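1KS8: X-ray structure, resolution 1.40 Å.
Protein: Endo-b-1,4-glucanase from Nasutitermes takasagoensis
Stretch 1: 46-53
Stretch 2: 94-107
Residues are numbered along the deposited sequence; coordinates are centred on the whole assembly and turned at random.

Stretch 1 (46-53) QDLTGGYF
Stretch 2 94-107: KAVKWATDYFIKAH

An irregular loop, 46-53, lies antiparallel along one side of the helix that runs through 94-106, begun earlier in the chain, and is held by a salt bridge, side-chain donors to backbone oxygens, and packing of Leu 48 and Tyr 52. Two close CA pairs set the register: Leu 48 CA to Lys 105 CA is 5.8 Å, and Gly 51 CA to Ala 99 CA is 5.0 Å. The contact buries 583 Å², counting both sides.

At one end, Lys 105 points toward the loop. Its chi1 is m and the rest are t, so the long chain reaches the loop's acceptors. Lys 105 NZ donates to Asp 47 OD2 at 2.9 Å, forming a salt bridge, and to Thr 49 O at 2.9 Å. Lys 105 NZ also gives Thr 49 OG1 a weak hydrogen bond, 3.1 Å. Asp 47 (-66/124, chi1 t) braces the loop: its OD1 accepts from Thr 49 N at 2.9 Å and Thr 49 OG1 at 2.7 Å. Thr 49 (-73/151) is p.

Buried Leu 48 (-127/24; m, t) fills space against the helix. Its CD2 lies 3.7 Å from Ala 106 CA, its CB 4.3 Å from Tyr 102 CE1.

At Gly 50 (106/-160) a CB would jam against the carbonyl O of Thr 49, which calls for glycine. At Gly 51 (76/-174) positive phi favours it, and a CB would clash with Tyr 102 CG at 2.8 Å. Gly 51 CA packs 3.6 Å from Tyr 102 CB. Buried Tyr 102 (t, chi2 71°) points toward the loop.

So does Trp 98 (t, chi2 -88°). Its NE1 donates to Gly 51 O at 2.9 Å. A water O accepts from Gly 51 N (2.9 Å) and donates to Trp 98 O (2.7 Å).

Tyr 52 (-111/141, chi1 m, chi2 -71°) closes the other end. Its OH donates to Ala 95 O at 2.6 Å. Ala 99 offers a small methyl, CB, 3.8 Å from Tyr 52 CE2. The Tyr 52 ring meets the five-membered ring of Trp 98 obliquely, planes at 45°.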

# COMPACT_ATOMS: atom_id res chain seq x y z
N GLN A 46 0.66 -25.31 -5.97
CA GLN A 46 -0.21 -24.73 -4.95
C GLN A 46 -0.96 -23.54 -5.55
O GLN A 46 -0.40 -22.76 -6.32
CB GLN A 46 0.60 -24.23 -3.75
CG GLN A 46 1.44 -25.27 -3.05
CD GLN A 46 2.89 -25.25 -3.49
OE1 GLN A 46 3.80 -25.52 -2.70
NE2 GLN A 46 3.12 -24.95 -4.77
N ASP A 47 -2.22 -23.40 -5.17
CA ASP A 47 -3.04 -22.30 -5.65
C ASP A 47 -2.50 -20.96 -5.14
O ASP A 47 -2.34 -20.78 -3.94
CB ASP A 47 -4.48 -22.51 -5.18
CG ASP A 47 -5.39 -21.34 -5.51
OD1 ASP A 47 -5.11 -20.62 -6.49
OD2 ASP A 47 -6.40 -21.16 -4.80
N LEU A 48 -2.21 -20.04 -6.06
CA LEU A 48 -1.73 -18.72 -5.68
C LEU A 48 -2.59 -17.65 -6.36
O LEU A 48 -2.15 -16.52 -6.56
CB LEU A 48 -0.26 -18.52 -6.06
CG LEU A 48 0.80 -19.34 -5.32
CD1 LEU A 48 2.18 -18.97 -5.85
CD2 LEU A 48 0.73 -19.08 -3.82
N THR A 49 -3.82 -18.02 -6.71
CA THR A 49 -4.72 -17.07 -7.35
C THR A 49 -5.23 -16.04 -6.35
O THR A 49 -5.34 -16.31 -5.16
CB THR A 49 -5.94 -17.78 -7.99
OG1 THR A 49 -6.67 -18.49 -6.98
CG2 THR A 49 -5.48 -18.74 -9.08
N GLY A 50 -5.54 -14.85 -6.86
CA GLY A 50 -6.02 -13.79 -6.01
C GLY A 50 -4.97 -12.72 -5.78
O GLY A 50 -4.02 -12.61 -6.55
N GLY A 51 -5.15 -11.94 -4.73
CA GLY A 51 -4.21 -10.87 -4.44
C GLY A 51 -4.39 -9.69 -5.38
O GLY A 51 -5.33 -9.66 -6.18
N TYR A 52 -3.49 -8.72 -5.28
CA TYR A 52 -3.55 -7.52 -6.10
C TYR A 52 -2.44 -7.41 -7.13
O TYR A 52 -1.29 -7.75 -6.85
CB TYR A 52 -3.46 -6.27 -5.24
CG TYR A 52 -4.64 -5.98 -4.36
CD1 TYR A 52 -5.85 -5.56 -4.90
CD2 TYR A 52 -4.54 -6.09 -2.97
CE1 TYR A 52 -6.93 -5.25 -4.09
CE2 TYR A 52 -5.61 -5.78 -2.15
CZ TYR A 52 -6.81 -5.36 -2.72
OH TYR A 52 -7.88 -5.03 -1.92
N PHE A 53 -2.79 -6.93 -8.32
CA PHE A 53 -1.80 -6.66 -9.34
C PHE A 53 -1.13 -5.43 -8.74
O PHE A 53 -1.80 -4.58 -8.14
CB PHE A 53 -2.47 -6.33 -10.67
CG PHE A 53 -3.10 -7.52 -11.34
CD1 PHE A 53 -2.36 -8.68 -11.56
CD2 PHE A 53 -4.41 -7.46 -11.80
CE1 PHE A 53 -2.92 -9.77 -12.23
CE2 PHE A 53 -4.98 -8.55 -12.47
CZ PHE A 53 -4.23 -9.70 -12.68
N LYS A 94 -13.13 -5.79 3.06
CA LYS A 94 -12.92 -6.62 1.88
C LYS A 94 -11.60 -6.31 1.19
O LYS A 94 -10.95 -7.21 0.66
CB LYS A 94 -14.07 -6.44 0.88
CG LYS A 94 -15.39 -7.05 1.33
CD LYS A 94 -16.46 -6.84 0.26
CE LYS A 94 -17.78 -7.46 0.68
NZ LYS A 94 -17.65 -8.92 0.94
N ALA A 95 -11.23 -5.04 1.17
CA ALA A 95 -9.98 -4.63 0.53
C ALA A 95 -8.78 -5.24 1.24
O ALA A 95 -7.80 -5.63 0.62
CB ALA A 95 -9.88 -3.11 0.52
N VAL A 96 -8.86 -5.31 2.56
CA VAL A 96 -7.79 -5.90 3.35
C VAL A 96 -7.78 -7.42 3.15
O VAL A 96 -6.73 -8.02 2.89
CB VAL A 96 -7.97 -5.58 4.85
CG1 VAL A 96 -6.99 -6.40 5.68
CG2 VAL A 96 -7.75 -4.10 5.09
N LYS A 97 -8.95 -8.03 3.23
CA LYS A 97 -9.06 -9.48 3.09
C LYS A 97 -8.62 -9.98 1.72
O LYS A 97 -8.12 -11.10 1.59
CB LYS A 97 -10.49 -9.93 3.39
CG LYS A 97 -10.65 -11.44 3.51
CD LYS A 97 -12.01 -11.79 4.10
CE LYS A 97 -12.14 -13.28 4.39
NZ LYS A 97 -12.09 -14.11 3.15
N TRP A 98 -8.80 -9.17 0.68
CA TRP A 98 -8.39 -9.61 -0.65
C TRP A 98 -6.89 -9.87 -0.64
O TRP A 98 -6.40 -10.78 -1.30
CB TRP A 98 -8.75 -8.56 -1.71
CG TRP A 98 -8.70 -9.14 -3.09
CD1 TRP A 98 -7.61 -9.21 -3.91
CD2 TRP A 98 -9.77 -9.82 -3.76
NE1 TRP A 98 -7.94 -9.90 -5.06
CE2 TRP A 98 -9.25 -10.29 -4.99
CE3 TRP A 98 -11.10 -10.08 -3.44
CZ2 TRP A 98 -10.03 -11.01 -5.90
CZ3 TRP A 98 -11.88 -10.79 -4.34
CH2 TRP A 98 -11.34 -11.25 -5.56
N ALA A 99 -6.16 -9.06 0.11
CA ALA A 99 -4.72 -9.22 0.20
C ALA A 99 -4.33 -10.35 1.15
O ALA A 99 -3.53 -11.21 0.80
CB ALA A 99 -4.08 -7.91 0.66
N THR A 100 -4.91 -10.37 2.35
CA THR A 100 -4.56 -11.41 3.31
C THR A 100 -4.96 -12.83 2.90
O THR A 100 -4.27 -13.79 3.25
CB THR A 100 -5.10 -11.08 4.72
OG1 THR A 100 -6.51 -10.89 4.68
CG2 THR A 100 -4.44 -9.80 5.24
N ASP A 101 -6.05 -12.97 2.15
CA ASP A 101 -6.44 -14.31 1.69
C ASP A 101 -5.30 -14.83 0.81
O ASP A 101 -4.98 -16.02 0.84
CB ASP A 101 -7.72 -14.27 0.85
CG ASP A 101 -8.97 -14.22 1.70
OD1 ASP A 101 -8.88 -14.47 2.92
OD2 ASP A 101 -10.05 -13.96 1.13
N TYR A 102 -4.71 -13.93 0.04
CA TYR A 102 -3.61 -14.30 -0.84
C TYR A 102 -2.35 -14.61 -0.04
O TYR A 102 -1.65 -15.59 -0.32
CB TYR A 102 -3.33 -13.17 -1.84
CG TYR A 102 -2.08 -13.37 -2.67
CD1 TYR A 102 -2.03 -14.35 -3.66
CD2 TYR A 102 -0.95 -12.60 -2.44
CE1 TYR A 102 -0.87 -14.55 -4.40
CE2 TYR A 102 0.22 -12.80 -3.17
CZ TYR A 102 0.25 -13.77 -4.15
OH TYR A 102 1.40 -13.96 -4.89
N PHE A 103 -2.04 -13.79 0.97
CA PHE A 103 -0.85 -14.05 1.77
C PHE A 103 -0.93 -15.43 2.42
O PHE A 103 0.09 -16.11 2.57
CB PHE A 103 -0.68 -12.99 2.86
CG PHE A 103 -0.58 -11.59 2.34
CD1 PHE A 103 -0.00 -11.33 1.10
CD2 PHE A 103 -1.03 -10.52 3.10
CE1 PHE A 103 0.11 -10.02 0.62
CE2 PHE A 103 -0.92 -9.21 2.64
CZ PHE A 103 -0.35 -8.97 1.40
N ILE A 104 -2.13 -15.84 2.82
CA ILE A 104 -2.30 -17.15 3.43
C ILE A 104 -1.93 -18.25 2.43
O ILE A 104 -1.27 -19.22 2.78
CB ILE A 104 -3.75 -17.33 3.93
CG1 ILE A 104 -3.96 -16.49 5.19
CG2 ILE A 104 -4.03 -18.80 4.22
CD1 ILE A 104 -5.40 -16.42 5.66
N LYS A 105 -2.35 -18.08 1.17
CA LYS A 105 -2.02 -19.06 0.14
C LYS A 105 -0.52 -19.06 -0.13
O LYS A 105 0.09 -20.12 -0.29
CB LYS A 105 -2.74 -18.74 -1.17
CG LYS A 105 -4.25 -18.87 -1.13
CD LYS A 105 -4.82 -18.65 -2.52
CE LYS A 105 -6.34 -18.72 -2.53
NZ LYS A 105 -6.91 -18.45 -3.88
N ALA A 106 0.07 -17.87 -0.18
CA ALA A 106 1.50 -17.74 -0.44
C ALA A 106 2.36 -18.33 0.66
O ALA A 106 3.53 -18.66 0.44
CB ALA A 106 1.85 -16.26 -0.66
N HIS A 107 1.79 -18.46 1.86
CA HIS A 107 2.50 -19.04 2.99
C HIS A 107 2.30 -20.55 2.88
O HIS A 107 1.52 -21.14 3.63
CB HIS A 107 1.91 -18.53 4.30
CG HIS A 107 2.72 -18.87 5.51
ND1 HIS A 107 2.18 -18.96 6.77
CD2 HIS A 107 4.04 -19.13 5.65
CE1 HIS A 107 3.13 -19.26 7.63
NE2 HIS A 107 4.27 -19.36 6.98
O HOH W 1 -7.23 -12.79 -2.88